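Local atomic coordinates of KLLA0E08119p (Kluyveromyces lactis, PDB entry 3VA7), a protein that probably carboxylates urea to urea-1-carboxylate (allophanate) with ATP, hydrogencarbonate and a protein-bound biotin, as the urea carboxylase part of a longer bifunctional enzyme. Residues A[543-548]-A[590-595]; A[475-480]-A[624-629]; A[849-854]-A[886-891]; A[717-722]-A[1010-1015]; A[44-49]-A[336-341]. All coordinates share one frame; numbering follows the deposited sequence.

Contact 1 (A[543-548]-A[590-595]); sequences TETVIA and LSIRGG
Peptide groups are the flat units that bring Ala548 and Ser591 together: Ser591 N donates to Ala548 O at 3.0 Å, and Ala548 N donates back to Ser591 O. Over one face of this paired backbone lie Ile547 and Ile592, side by side and pointing the same way, with CD1 of Ile547 3.7 Å from CD1 of Ile592. On the other face Ala548 CB sits beside Ser591 OG; both residues are small, which suits the close approach of helix 511-520, where Ser591 OG bonds to Ala517 O. The pairing belongs to a five-stranded antiparallel sheet of the carboxyltransferase region, in which strands 545-550 and 587-592 are neighbours. Past Ile592 the register holds for one more bond, Arg593 N to Val546 O at 3.0 Å, and the chain then bends in a type II turn from Ile592 to Gly595, where a CB on Gly594 would jam against the preceding carbonyl oxygen. Thr545 OG1 points away from its own backbone N (chi1 -177°), which brings it to 3.4 Å from Ile592 CG2 and to 2.8 Å from a water that also donates weakly to Arg593 O. The extended Arg593 chain leaves the sheet, and its NH1 bonds to Phe644 O.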
# COMPACT_ATOMS: atom_id res chain seq x y z
N THR A 543 24.13 2.87 13.10
CA THR A 543 25.22 3.15 12.22
C THR A 543 25.46 4.67 12.30
O THR A 543 24.77 5.37 13.04
CB THR A 543 24.85 2.68 10.84
OG1 THR A 543 25.97 2.84 9.98
CG2 THR A 543 23.68 3.50 10.33
N GLU A 544 26.43 5.19 11.57
CA GLU A 544 26.76 6.62 11.68
C GLU A 544 26.28 7.43 10.50
O GLU A 544 26.26 6.95 9.38
CB GLU A 544 28.26 6.85 11.94
CG GLU A 544 29.22 6.38 10.85
CD GLU A 544 30.53 7.20 10.81
OE1 GLU A 544 31.07 7.56 11.90
OE2 GLU A 544 31.01 7.51 9.67
N THR A 545 25.94 8.69 10.74
CA THR A 545 25.45 9.55 9.66
C THR A 545 25.35 10.99 10.13
O THR A 545 25.70 11.30 11.26
CB THR A 545 24.04 9.03 9.14
OG1 THR A 545 23.58 9.81 8.02
CG2 THR A 545 23.00 9.01 10.26
N VAL A 546 24.85 11.86 9.25
CA VAL A 546 24.51 13.23 9.56
C VAL A 546 22.96 13.41 9.48
O VAL A 546 22.32 12.78 8.68
CB VAL A 546 25.26 14.22 8.60
CG1 VAL A 546 25.07 15.65 9.03
CG2 VAL A 546 26.75 13.87 8.46
N ILE A 547 22.40 14.32 10.27
CA ILE A 547 20.97 14.50 10.46
C ILE A 547 20.68 15.98 10.48
O ILE A 547 21.55 16.78 10.81
CB ILE A 547 20.59 13.82 11.84
CG1 ILE A 547 19.87 12.51 11.58
CG2 ILE A 547 19.80 14.70 12.87
CD1 ILE A 547 20.76 11.47 10.92
N ALA A 548 19.46 16.39 10.17
CA ALA A 548 19.09 17.76 10.39
C ALA A 548 17.63 17.79 10.57
O ALA A 548 16.96 16.87 10.14
CB ALA A 548 19.48 18.58 9.22
N LEU A 590 12.93 15.54 9.15
CA LEU A 590 14.16 14.99 9.64
C LEU A 590 14.92 14.34 8.52
O LEU A 590 14.50 13.28 8.06
CB LEU A 590 13.85 13.97 10.70
CG LEU A 590 15.00 13.04 11.00
CD1 LEU A 590 16.18 13.81 11.57
CD2 LEU A 590 14.46 12.06 11.97
N SER A 591 16.01 14.94 8.09
CA SER A 591 16.75 14.39 6.97
C SER A 591 17.97 13.62 7.42
O SER A 591 18.47 13.84 8.50
CB SER A 591 17.16 15.51 6.01
OG SER A 591 17.92 16.50 6.66
N ILE A 592 18.45 12.71 6.59
CA ILE A 592 19.55 11.83 6.95
C ILE A 592 20.40 11.88 5.72
O ILE A 592 19.85 11.72 4.62
CB ILE A 592 19.13 10.35 7.01
CG1 ILE A 592 17.84 10.08 7.79
CG2 ILE A 592 20.28 9.48 7.41
CD1 ILE A 592 17.64 10.88 9.01
N ARG A 593 21.70 12.14 5.86
CA ARG A 593 22.58 12.17 4.70
C ARG A 593 22.46 10.84 3.92
O ARG A 593 22.51 9.77 4.51
CB ARG A 593 24.05 12.45 5.12
CG ARG A 593 24.95 12.84 3.93
CD ARG A 593 26.44 12.89 4.32
NE ARG A 593 27.35 13.12 3.20
CZ ARG A 593 27.37 14.22 2.44
NH1 ARG A 593 26.49 15.21 2.65
NH2 ARG A 593 28.25 14.33 1.43
N GLY A 594 22.24 10.93 2.61
CA GLY A 594 22.09 9.76 1.76
C GLY A 594 20.64 9.29 1.59
O GLY A 594 20.35 8.47 0.72
N GLY A 595 19.74 9.76 2.44
CA GLY A 595 18.32 9.50 2.28
C GLY A 595 17.93 8.18 2.90
O GLY A 595 18.79 7.44 3.34
O HOH W 1 25.00 8.29 6.20

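Contact 2 (A[475-480]-A[624-629]); sequences PCAFEV and GDVLFL
Phe478 and Leu627 face each other as a hydrogen-bonded pair where strand 626-628 forms one border of a six-stranded antiparallel sheet, next to strand 477-480. The face carrying these two residues is the more extensively packed and buried one. Leu627 CB stands 3.6 Å above one face of the Phe478 ring, displaced toward the rim, in a CH-pi contact, while Leu629 CD2 comes up to the ring edge in its plane. With CG lodged between backbone N and carbonyl carbon (chi1 69°), Phe478 lays its ring alongside the Leu627 side chain. Leu539 of the adjoining strand also packs against the Phe478 side chain, so large apolar residues suit the buried face. Toward solvent the contact is thinner: Phe628 and Gly624 are partly exposed. The small Ala477 lets its CB lie over the Phe628 ring face, 4.0 Å from the centroid; Pro475 CB adds only a looser touch at 4.1 Å from Phe628 CE2. Backbone bonds run the whole length, from Leu629 N to Cys476 O at 2.9 Å, through Val480 N to Asp625 O at 2.8 Å. Asp625 turns its carboxylate to a salt bridge with Arg619 and to Lys622 N. Gly624, whose backbone angles themselves call for glycine, closes the row: its N meets Val480 O at 2.9 Å, in the carbonyl plane and almost straight (172°).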
# COMPACT_ATOMS: atom_id res chain seq x y z
N PRO A 475 22.94 -3.60 11.26
CA PRO A 475 22.15 -2.97 10.21
C PRO A 475 22.58 -1.55 9.94
O PRO A 475 22.64 -0.72 10.88
CB PRO A 475 20.73 -2.96 10.79
CG PRO A 475 20.91 -3.12 12.23
CD PRO A 475 22.12 -3.95 12.43
N CYS A 476 22.89 -1.25 8.68
CA CYS A 476 23.15 0.13 8.31
C CYS A 476 21.80 0.86 8.22
O CYS A 476 21.24 1.04 7.12
CB CYS A 476 23.95 0.20 7.02
SG CYS A 476 24.23 1.92 6.47
N ALA A 477 21.28 1.29 9.37
CA ALA A 477 19.86 1.57 9.52
C ALA A 477 19.47 2.31 10.83
O ALA A 477 20.25 2.35 11.79
CB ALA A 477 19.10 0.25 9.48
N PHE A 478 18.26 2.84 10.91
CA PHE A 478 17.83 3.26 12.24
C PHE A 478 16.67 2.42 12.77
O PHE A 478 16.20 1.55 12.09
CB PHE A 478 17.63 4.79 12.34
CG PHE A 478 16.46 5.33 11.57
CD1 PHE A 478 15.20 5.43 12.17
CD2 PHE A 478 16.62 5.77 10.27
CE1 PHE A 478 14.11 5.96 11.48
CE2 PHE A 478 15.54 6.30 9.56
CZ PHE A 478 14.28 6.40 10.18
N GLU A 479 16.22 2.66 13.98
CA GLU A 479 15.18 1.82 14.56
C GLU A 479 14.26 2.70 15.35
O GLU A 479 14.70 3.58 16.05
CB GLU A 479 15.81 0.74 15.48
CG GLU A 479 14.79 -0.13 16.25
CD GLU A 479 15.43 -1.13 17.24
OE1 GLU A 479 14.68 -1.64 18.13
OE2 GLU A 479 16.66 -1.38 17.11
N VAL A 480 12.97 2.44 15.25
CA VAL A 480 12.00 3.31 15.85
C VAL A 480 11.69 2.90 17.30
O VAL A 480 10.88 1.99 17.55
CB VAL A 480 10.71 3.32 15.01
CG1 VAL A 480 9.68 4.23 15.65
CG2 VAL A 480 11.02 3.76 13.58
N GLY A 624 9.13 -0.18 16.86
CA GLY A 624 9.78 -1.38 16.35
C GLY A 624 10.25 -1.36 14.91
O GLY A 624 11.16 -2.12 14.56
N ASP A 625 9.68 -0.51 14.05
CA ASP A 625 10.21 -0.42 12.67
C ASP A 625 11.71 -0.18 12.59
O ASP A 625 12.30 0.40 13.49
CB ASP A 625 9.51 0.65 11.83
CG ASP A 625 8.04 0.37 11.59
OD1 ASP A 625 7.66 -0.83 11.51
OD2 ASP A 625 7.28 1.36 11.50
N VAL A 626 12.30 -0.60 11.47
CA VAL A 626 13.72 -0.52 11.19
C VAL A 626 13.99 0.01 9.78
O VAL A 626 13.80 -0.70 8.79
CB VAL A 626 14.35 -1.92 11.31
CG1 VAL A 626 15.74 -1.98 10.69
CG2 VAL A 626 14.33 -2.43 12.79
N LEU A 627 14.50 1.24 9.66
CA LEU A 627 14.70 1.82 8.35
C LEU A 627 16.15 1.91 7.95
O LEU A 627 16.96 2.41 8.70
CB LEU A 627 14.08 3.20 8.30
CG LEU A 627 12.56 3.25 8.10
CD1 LEU A 627 11.81 2.93 9.39
CD2 LEU A 627 12.22 4.62 7.61
N PHE A 628 16.42 1.47 6.73
CA PHE A 628 17.75 1.32 6.19
C PHE A 628 18.25 2.56 5.52
O PHE A 628 17.45 3.27 4.89
CB PHE A 628 17.80 0.11 5.22
CG PHE A 628 17.84 -1.19 5.94
CD1 PHE A 628 16.66 -1.80 6.37
CD2 PHE A 628 19.05 -1.75 6.31
CE1 PHE A 628 16.68 -2.98 7.12
CE2 PHE A 628 19.10 -2.92 7.04
CZ PHE A 628 17.91 -3.53 7.46
N LEU A 629 19.57 2.83 5.64
CA LEU A 629 20.19 4.01 5.04
C LEU A 629 21.05 3.62 3.87
O LEU A 629 21.11 2.45 3.52
CB LEU A 629 21.05 4.77 6.03
CG LEU A 629 20.49 5.22 7.37
CD1 LEU A 629 21.47 6.24 7.93
CD2 LEU A 629 19.06 5.80 7.26

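Contact 3 (A[849-854]-A[886-891]); sequences LVEYGE and GVRSVL
Arg888 holds the Tyr852 backbone at two points, with its own carbonyl and with its guanidinium. Tyr852 N donates to Arg888 O at 2.7 Å, and the arginine returns the bond with its side chain, NE giving its hydrogen to Tyr852 O at 2.7 Å. NH2 adds two weak bonds, to Tyr852 O at 3.3 Å and to Gly853 O at 3.5 Å, the latter oxygen lying at the guanidinium edge. A bend at chi3 (-98°) turns the long chain back to these carbonyls, and Glu851 CB lies over one face of the guanidinium. Behind this end the strands pair regularly: Val850 N reaches Val890 O at 3.0 Å with a matching return bond, and Leu849 CD1 meets Leu891 CD1 with the two side chains at about a right angle. Strands 847-852 and 889-894 are neighbours in a five-stranded antiparallel sheet of carboxyltransferase subdomains C and D. Further out, Tyr852 packs its ring on helix 859-875 and bonds through OH to Glu912. Glu851 OE1 stays 4.2 Å from Arg888 NH2 and pairs with Arg841 instead; across this contact the guanidinium bonds to backbone carbonyls, firmly only through NE, and their dipoles probably temper its charge where regular strand pairing stops.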
# COMPACT_ATOMS: atom_id res chain seq x y z
N LEU A 849 -7.87 26.09 -16.25
CA LEU A 849 -8.99 25.22 -16.42
C LEU A 849 -9.78 25.59 -17.69
O LEU A 849 -10.23 26.74 -17.81
CB LEU A 849 -9.85 25.35 -15.16
CG LEU A 849 -11.12 24.47 -15.08
CD1 LEU A 849 -10.78 23.00 -14.93
CD2 LEU A 849 -12.06 24.93 -13.94
N VAL A 850 -9.98 24.64 -18.60
CA VAL A 850 -10.78 24.89 -19.84
C VAL A 850 -12.17 24.29 -19.64
O VAL A 850 -12.31 23.07 -19.43
CB VAL A 850 -10.13 24.19 -21.10
CG1 VAL A 850 -10.90 24.44 -22.35
CG2 VAL A 850 -8.74 24.63 -21.33
N GLU A 851 -13.20 25.11 -19.71
CA GLU A 851 -14.57 24.61 -19.51
C GLU A 851 -15.48 24.68 -20.75
O GLU A 851 -15.73 25.75 -21.28
CB GLU A 851 -15.24 25.39 -18.37
CG GLU A 851 -14.64 25.13 -17.03
CD GLU A 851 -15.34 25.96 -16.01
OE1 GLU A 851 -15.98 26.97 -16.40
OE2 GLU A 851 -15.25 25.62 -14.82
N TYR A 852 -15.99 23.56 -21.18
CA TYR A 852 -16.92 23.57 -22.31
C TYR A 852 -18.42 23.76 -21.98
O TYR A 852 -18.94 23.23 -20.98
CB TYR A 852 -16.74 22.31 -23.15
CG TYR A 852 -15.43 22.25 -23.89
CD1 TYR A 852 -15.00 23.30 -24.75
CD2 TYR A 852 -14.61 21.18 -23.74
CE1 TYR A 852 -13.81 23.21 -25.45
CE2 TYR A 852 -13.41 21.09 -24.43
CZ TYR A 852 -13.02 22.10 -25.27
OH TYR A 852 -11.80 21.96 -25.89
N GLY A 853 -19.08 24.49 -22.86
CA GLY A 853 -20.52 24.54 -22.92
C GLY A 853 -21.08 25.48 -21.90
O GLY A 853 -20.33 26.18 -21.23
N GLU A 854 -22.41 25.50 -21.82
CA GLU A 854 -23.11 25.99 -20.66
C GLU A 854 -23.01 24.90 -19.55
O GLU A 854 -22.44 23.82 -19.78
CB GLU A 854 -24.57 26.33 -21.02
CG GLU A 854 -24.74 27.31 -22.22
CD GLU A 854 -24.40 28.77 -21.88
OE1 GLU A 854 -24.38 29.11 -20.67
OE2 GLU A 854 -24.13 29.59 -22.81
N GLY A 886 -12.14 16.08 -17.05
CA GLY A 886 -13.35 16.06 -16.26
C GLY A 886 -14.60 15.92 -17.14
O GLY A 886 -14.51 15.61 -18.32
N VAL A 887 -15.76 16.22 -16.59
CA VAL A 887 -16.99 15.92 -17.29
C VAL A 887 -17.19 16.80 -18.52
O VAL A 887 -17.59 16.31 -19.58
CB VAL A 887 -18.20 16.01 -16.35
CG1 VAL A 887 -19.52 16.15 -17.16
CG2 VAL A 887 -18.17 14.78 -15.38
N ARG A 888 -16.88 18.08 -18.40
CA ARG A 888 -17.07 19.00 -19.51
C ARG A 888 -15.87 20.00 -19.56
O ARG A 888 -15.98 21.11 -20.09
CB ARG A 888 -18.39 19.74 -19.30
CG ARG A 888 -18.38 20.58 -18.05
CD ARG A 888 -19.64 21.33 -17.93
NE ARG A 888 -19.56 22.71 -18.40
CZ ARG A 888 -19.23 23.75 -17.65
NH1 ARG A 888 -18.90 23.61 -16.39
NH2 ARG A 888 -19.23 24.96 -18.19
N SER A 889 -14.74 19.60 -19.00
CA SER A 889 -13.62 20.47 -18.81
C SER A 889 -12.34 19.64 -18.86
O SER A 889 -12.38 18.39 -18.91
CB SER A 889 -13.74 21.14 -17.46
OG SER A 889 -13.36 20.15 -16.50
N VAL A 890 -11.21 20.34 -18.86
CA VAL A 890 -9.92 19.65 -18.75
C VAL A 890 -9.01 20.60 -18.08
O VAL A 890 -9.05 21.83 -18.32
CB VAL A 890 -9.31 19.19 -20.16
CG1 VAL A 890 -9.31 20.39 -21.19
CG2 VAL A 890 -7.88 18.60 -20.00
N LEU A 891 -8.19 20.08 -17.21
CA LEU A 891 -7.33 20.99 -16.51
C LEU A 891 -5.93 20.81 -17.09
O LEU A 891 -5.46 19.69 -17.25
CB LEU A 891 -7.39 20.70 -15.01
CG LEU A 891 -6.45 21.52 -14.17
CD1 LEU A 891 -6.98 22.94 -14.01
CD2 LEU A 891 -6.21 20.82 -12.86

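Contact 4 (A[717-722]-A[1010-1015]); sequences GEAGLH and GTKYNP
Lys1012 NZ is gripped by three oxygens: Ala719 O across the contact at 2.8 Å, lying so that the amine is in the carbonyl plane, then Asp728 OD2 in a salt bridge and Gly755 O. A long chain ending in an amine with three hydrogens suits a place among three oxygens; a methionine here would probably leave the Asp728 carboxylate without its mate and Ala719 O without this donor. Alongside, Leu721 N donates to Gly1010 O at 2.9 Å, and Gly1010 N gives its hydrogen to a water at 2.9 Å. Gly720 passes with its CA 3.8 Å from Thr1011 CA, too near for a side chain, and its backbone angles also demand glycine. Thr1011 OG1 points opposite to its backbone N (chi1 -177°); it donates to Lys1012 O at 3.0 Å and accepts weakly from His722 N at 3.4 Å. Two loops thus join carboxyltransferase subdomains A and B to C and D beside the active site, the Lys1012 side chain lying about 6 Å from bound urea and 7 Å from biotin. Because Gly755 also lines the biotin pocket, the bonds at NZ tie that pocket wall to both loops and are likely to help fix its shape.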
# COMPACT_ATOMS: atom_id res chain seq x y z
N GLY A 717 -28.43 22.43 -10.62
CA GLY A 717 -29.03 21.63 -11.69
C GLY A 717 -28.65 20.18 -11.58
O GLY A 717 -28.39 19.69 -10.50
N GLU A 718 -28.59 19.49 -12.72
CA GLU A 718 -28.16 18.06 -12.81
C GLU A 718 -26.89 17.64 -12.06
O GLU A 718 -26.73 16.48 -11.72
CB GLU A 718 -28.13 17.54 -14.28
CG GLU A 718 -28.25 18.61 -15.42
CD GLU A 718 -27.99 18.09 -16.92
OE1 GLU A 718 -26.83 18.21 -17.44
OE2 GLU A 718 -28.96 17.60 -17.57
N ALA A 719 -25.95 18.53 -11.81
CA ALA A 719 -24.75 18.11 -11.08
C ALA A 719 -24.95 18.06 -9.53
O ALA A 719 -24.02 17.75 -8.77
CB ALA A 719 -23.57 19.00 -11.45
N GLY A 720 -26.16 18.36 -9.08
CA GLY A 720 -26.50 18.35 -7.66
C GLY A 720 -27.25 19.63 -7.35
O GLY A 720 -27.03 20.67 -7.97
N LEU A 721 -28.13 19.57 -6.35
CA LEU A 721 -28.97 20.69 -6.03
C LEU A 721 -28.23 21.80 -5.32
O LEU A 721 -28.49 22.97 -5.57
CB LEU A 721 -30.19 20.23 -5.27
CG LEU A 721 -31.14 19.61 -6.29
CD1 LEU A 721 -32.27 18.88 -5.64
CD2 LEU A 721 -31.69 20.71 -7.18
N HIS A 722 -27.28 21.48 -4.47
CA HIS A 722 -26.68 22.55 -3.70
C HIS A 722 -25.89 23.51 -4.62
O HIS A 722 -25.14 23.05 -5.49
CB HIS A 722 -25.80 21.99 -2.64
CG HIS A 722 -25.24 23.01 -1.74
ND1 HIS A 722 -25.76 23.26 -0.49
CD2 HIS A 722 -24.20 23.87 -1.90
CE1 HIS A 722 -25.06 24.21 0.09
NE2 HIS A 722 -24.10 24.60 -0.74
N GLY A 1010 -30.46 15.05 -7.28
CA GLY A 1010 -29.73 14.63 -6.09
C GLY A 1010 -28.97 15.79 -5.55
O GLY A 1010 -29.32 16.95 -5.82
N THR A 1011 -27.91 15.52 -4.80
CA THR A 1011 -27.05 16.56 -4.31
C THR A 1011 -25.85 15.86 -3.69
O THR A 1011 -25.90 14.67 -3.38
CB THR A 1011 -27.70 17.46 -3.21
OG1 THR A 1011 -26.78 18.49 -2.85
CG2 THR A 1011 -27.99 16.67 -1.89
N LYS A 1012 -24.77 16.60 -3.51
CA LYS A 1012 -23.59 16.08 -2.89
C LYS A 1012 -23.68 16.56 -1.46
O LYS A 1012 -24.44 17.50 -1.17
CB LYS A 1012 -22.38 16.61 -3.63
CG LYS A 1012 -22.21 15.91 -5.02
CD LYS A 1012 -21.95 16.91 -6.13
CE LYS A 1012 -21.52 16.22 -7.39
NZ LYS A 1012 -21.25 17.19 -8.45
N TYR A 1013 -22.97 15.91 -0.55
CA TYR A 1013 -23.14 16.27 0.84
C TYR A 1013 -22.74 17.74 1.14
O TYR A 1013 -21.92 18.35 0.43
CB TYR A 1013 -22.32 15.32 1.72
CG TYR A 1013 -22.93 13.95 2.04
CD1 TYR A 1013 -23.73 13.24 1.10
CD2 TYR A 1013 -22.67 13.33 3.27
CE1 TYR A 1013 -24.27 11.98 1.41
CE2 TYR A 1013 -23.20 12.04 3.59
CZ TYR A 1013 -23.98 11.39 2.67
OH TYR A 1013 -24.45 10.15 2.99
N ASN A 1014 -23.35 18.29 2.19
CA ASN A 1014 -23.03 19.60 2.68
C ASN A 1014 -22.92 19.59 4.19
O ASN A 1014 -23.93 19.67 4.89
CB ASN A 1014 -24.09 20.59 2.20
CG ASN A 1014 -24.08 21.92 2.96
OD1 ASN A 1014 -25.15 22.51 3.22
ND2 ASN A 1014 -22.90 22.37 3.36
N PRO A 1015 -21.69 19.50 4.73
CA PRO A 1015 -20.39 19.39 4.08
C PRO A 1015 -20.11 17.94 3.78
O PRO A 1015 -20.87 17.07 4.22
CB PRO A 1015 -19.40 19.85 5.19
CG PRO A 1015 -19.99 19.39 6.41
CD PRO A 1015 -21.54 19.46 6.19
O HOH W 2 -29.36 16.99 -9.19

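Contact 5 (A[44-49]-A[336-341]); sequences VRIMKT and DLVEWM
An N-cap joins two helices of the biotin carboxylase part: Asp336, just ahead of helix 337-345, binds its own helix and helix 40-53 with one carboxylate. The short segment axes approach to 9.6 Å at an angle of 69°. Asp336 OD2 accepts Glu339 N at 3.1 Å, the capping bond, and Arg45 NH2 at 2.6 Å in a salt bridge; the two donors come from opposite faces of the carboxylate plane. Asp336 OD1 uses its syn lone pair for Thr49 OG1 at 2.7 Å. The threonine hydroxyl also accepts from Arg45 NH1 at 2.7 Å, lying within 4° of the guanidinium plane, which closes a ring of bonds among Arg45, Thr49 and Asp336. Arg45 starts out opposite its backbone N (chi1 176°) and bends at chi2 to arrive there, one turn before Thr49 on the same helix. Val338 CG2 sits 3.5 Å above the centre of the guanidinium, and the same methyl meets Ile46 CG1 at 3.8 Å; Ile108 of the parallel sheet touches both Ile46 and Val338. Outside the segments Arg52 joins Asp336 OD1 and Glu339, while Glu330 pairs with Arg45 NH2. An alanine in place of Asp336 would probably leave Glu339 N uncapped and Thr49 OG1 without its acceptor, and take from Arg45 NH2 one of its two acidic partners, leaving it Glu330. With two arginines and a helix N terminus beside it, the Asp336 carboxylate is likely to be held ionised, binding the helices through charge as well as packing.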
# COMPACT_ATOMS: atom_id res chain seq x y z
N VAL A 44 5.51 -26.53 -3.88
CA VAL A 44 5.75 -25.99 -5.18
C VAL A 44 6.89 -26.75 -5.87
O VAL A 44 6.80 -27.04 -7.09
CB VAL A 44 6.06 -24.47 -5.12
CG1 VAL A 44 6.51 -23.97 -6.49
CG2 VAL A 44 4.84 -23.66 -4.64
N ARG A 45 7.94 -27.09 -5.14
CA ARG A 45 9.06 -27.75 -5.78
C ARG A 45 8.72 -29.21 -6.19
O ARG A 45 9.16 -29.65 -7.26
CB ARG A 45 10.34 -27.65 -4.94
CG ARG A 45 11.55 -28.44 -5.54
CD ARG A 45 11.85 -29.64 -4.71
NE ARG A 45 12.81 -30.59 -5.27
CZ ARG A 45 12.61 -31.32 -6.37
NH1 ARG A 45 11.50 -31.20 -7.08
NH2 ARG A 45 13.53 -32.20 -6.75
N ILE A 46 7.92 -29.92 -5.38
CA ILE A 46 7.59 -31.30 -5.67
C ILE A 46 6.73 -31.25 -6.90
O ILE A 46 6.92 -32.04 -7.84
CB ILE A 46 6.85 -31.99 -4.48
CG1 ILE A 46 7.85 -32.44 -3.42
CG2 ILE A 46 5.99 -33.17 -4.90
CD1 ILE A 46 7.23 -32.58 -1.98
N MET A 47 5.83 -30.29 -6.95
CA MET A 47 4.97 -30.15 -8.16
C MET A 47 5.69 -29.88 -9.48
O MET A 47 5.19 -30.30 -10.53
CB MET A 47 3.87 -29.12 -7.95
CG MET A 47 2.90 -29.55 -6.83
SD MET A 47 1.73 -28.26 -6.39
CE MET A 47 0.99 -29.04 -4.93
N LYS A 48 6.84 -29.20 -9.47
CA LYS A 48 7.53 -28.96 -10.74
C LYS A 48 7.98 -30.30 -11.30
O LYS A 48 7.88 -30.54 -12.51
CB LYS A 48 8.79 -28.11 -10.61
CG LYS A 48 8.56 -26.68 -10.27
CD LYS A 48 9.71 -25.81 -10.81
CE LYS A 48 11.03 -26.58 -11.16
NZ LYS A 48 11.91 -25.83 -12.18
N THR A 49 8.46 -31.17 -10.40
CA THR A 49 8.97 -32.41 -10.85
C THR A 49 7.78 -33.20 -11.34
O THR A 49 7.81 -33.79 -12.44
CB THR A 49 9.70 -33.12 -9.72
OG1 THR A 49 10.92 -32.42 -9.40
CG2 THR A 49 9.99 -34.55 -10.09
N ASP A 336 17.49 -35.14 -9.80
CA ASP A 336 16.30 -34.64 -9.21
C ASP A 336 15.92 -35.69 -8.14
O ASP A 336 15.39 -36.77 -8.45
CB ASP A 336 15.24 -34.45 -10.29
CG ASP A 336 13.87 -34.03 -9.73
OD1 ASP A 336 13.04 -33.58 -10.57
OD2 ASP A 336 13.60 -34.17 -8.49
N LEU A 337 16.19 -35.35 -6.87
CA LEU A 337 15.93 -36.23 -5.72
C LEU A 337 14.45 -36.63 -5.52
O LEU A 337 14.15 -37.79 -5.30
CB LEU A 337 16.50 -35.61 -4.46
CG LEU A 337 18.03 -35.48 -4.48
CD1 LEU A 337 18.39 -34.93 -3.11
CD2 LEU A 337 18.81 -36.86 -4.80
N VAL A 338 13.52 -35.69 -5.63
CA VAL A 338 12.08 -36.02 -5.69
C VAL A 338 11.78 -37.05 -6.77
O VAL A 338 10.99 -37.95 -6.55
CB VAL A 338 11.16 -34.76 -5.80
CG1 VAL A 338 9.68 -35.10 -6.20
CG2 VAL A 338 11.20 -33.93 -4.51
N GLU A 339 12.39 -36.94 -7.95
CA GLU A 339 12.10 -37.90 -9.03
C GLU A 339 12.49 -39.31 -8.55
O GLU A 339 11.69 -40.24 -8.61
CB GLU A 339 12.88 -37.58 -10.31
CG GLU A 339 12.63 -38.62 -11.43
CD GLU A 339 13.40 -38.35 -12.72
OE1 GLU A 339 13.38 -39.22 -13.62
OE2 GLU A 339 14.05 -37.30 -12.82
N TRP A 340 13.75 -39.42 -8.08
CA TRP A 340 14.26 -40.62 -7.46
C TRP A 340 13.33 -41.17 -6.39
O TRP A 340 12.93 -42.31 -6.46
CB TRP A 340 15.63 -40.35 -6.90
CG TRP A 340 16.70 -40.55 -7.88
CD1 TRP A 340 16.82 -39.96 -9.13
CD2 TRP A 340 17.83 -41.42 -7.73
NE1 TRP A 340 17.96 -40.44 -9.78
CE2 TRP A 340 18.60 -41.31 -8.93
CE3 TRP A 340 18.27 -42.28 -6.70
CZ2 TRP A 340 19.80 -42.03 -9.12
CZ3 TRP A 340 19.44 -42.97 -6.87
CH2 TRP A 340 20.20 -42.86 -8.07
N MET A 341 12.96 -40.36 -5.42
CA MET A 341 12.04 -40.81 -4.40
C MET A 341 10.80 -41.43 -5.07
O MET A 341 10.38 -42.55 -4.73
CB MET A 341 11.60 -39.64 -3.52
CG MET A 341 12.71 -39.04 -2.60
SD MET A 341 12.10 -37.66 -1.61
CE MET A 341 10.73 -38.32 -0.69

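From the N terminus, contact 5 closes the first long loop, from helix 40-53 to helix 337-345, within the biotin carboxylase part. Contact 2 then opens at 475-480 and closes at 624-629, and contact 1 is nested inside it; their centres are 12 Å apart and they touch, Ile592 CG2 lying 3.5 Å from Leu629 CD1, where the sheet of strand 587-592 packs beside the end of strand 626-628. Contact 4 runs from 717-722 to 1010-1015, tying carboxyltransferase subdomains A and B to C and D, and contact 3 is nested in its loop with centres about 19 Å apart. No loops cross. Contact 5 lies far off, its centre about 64 Å from that of contact 4.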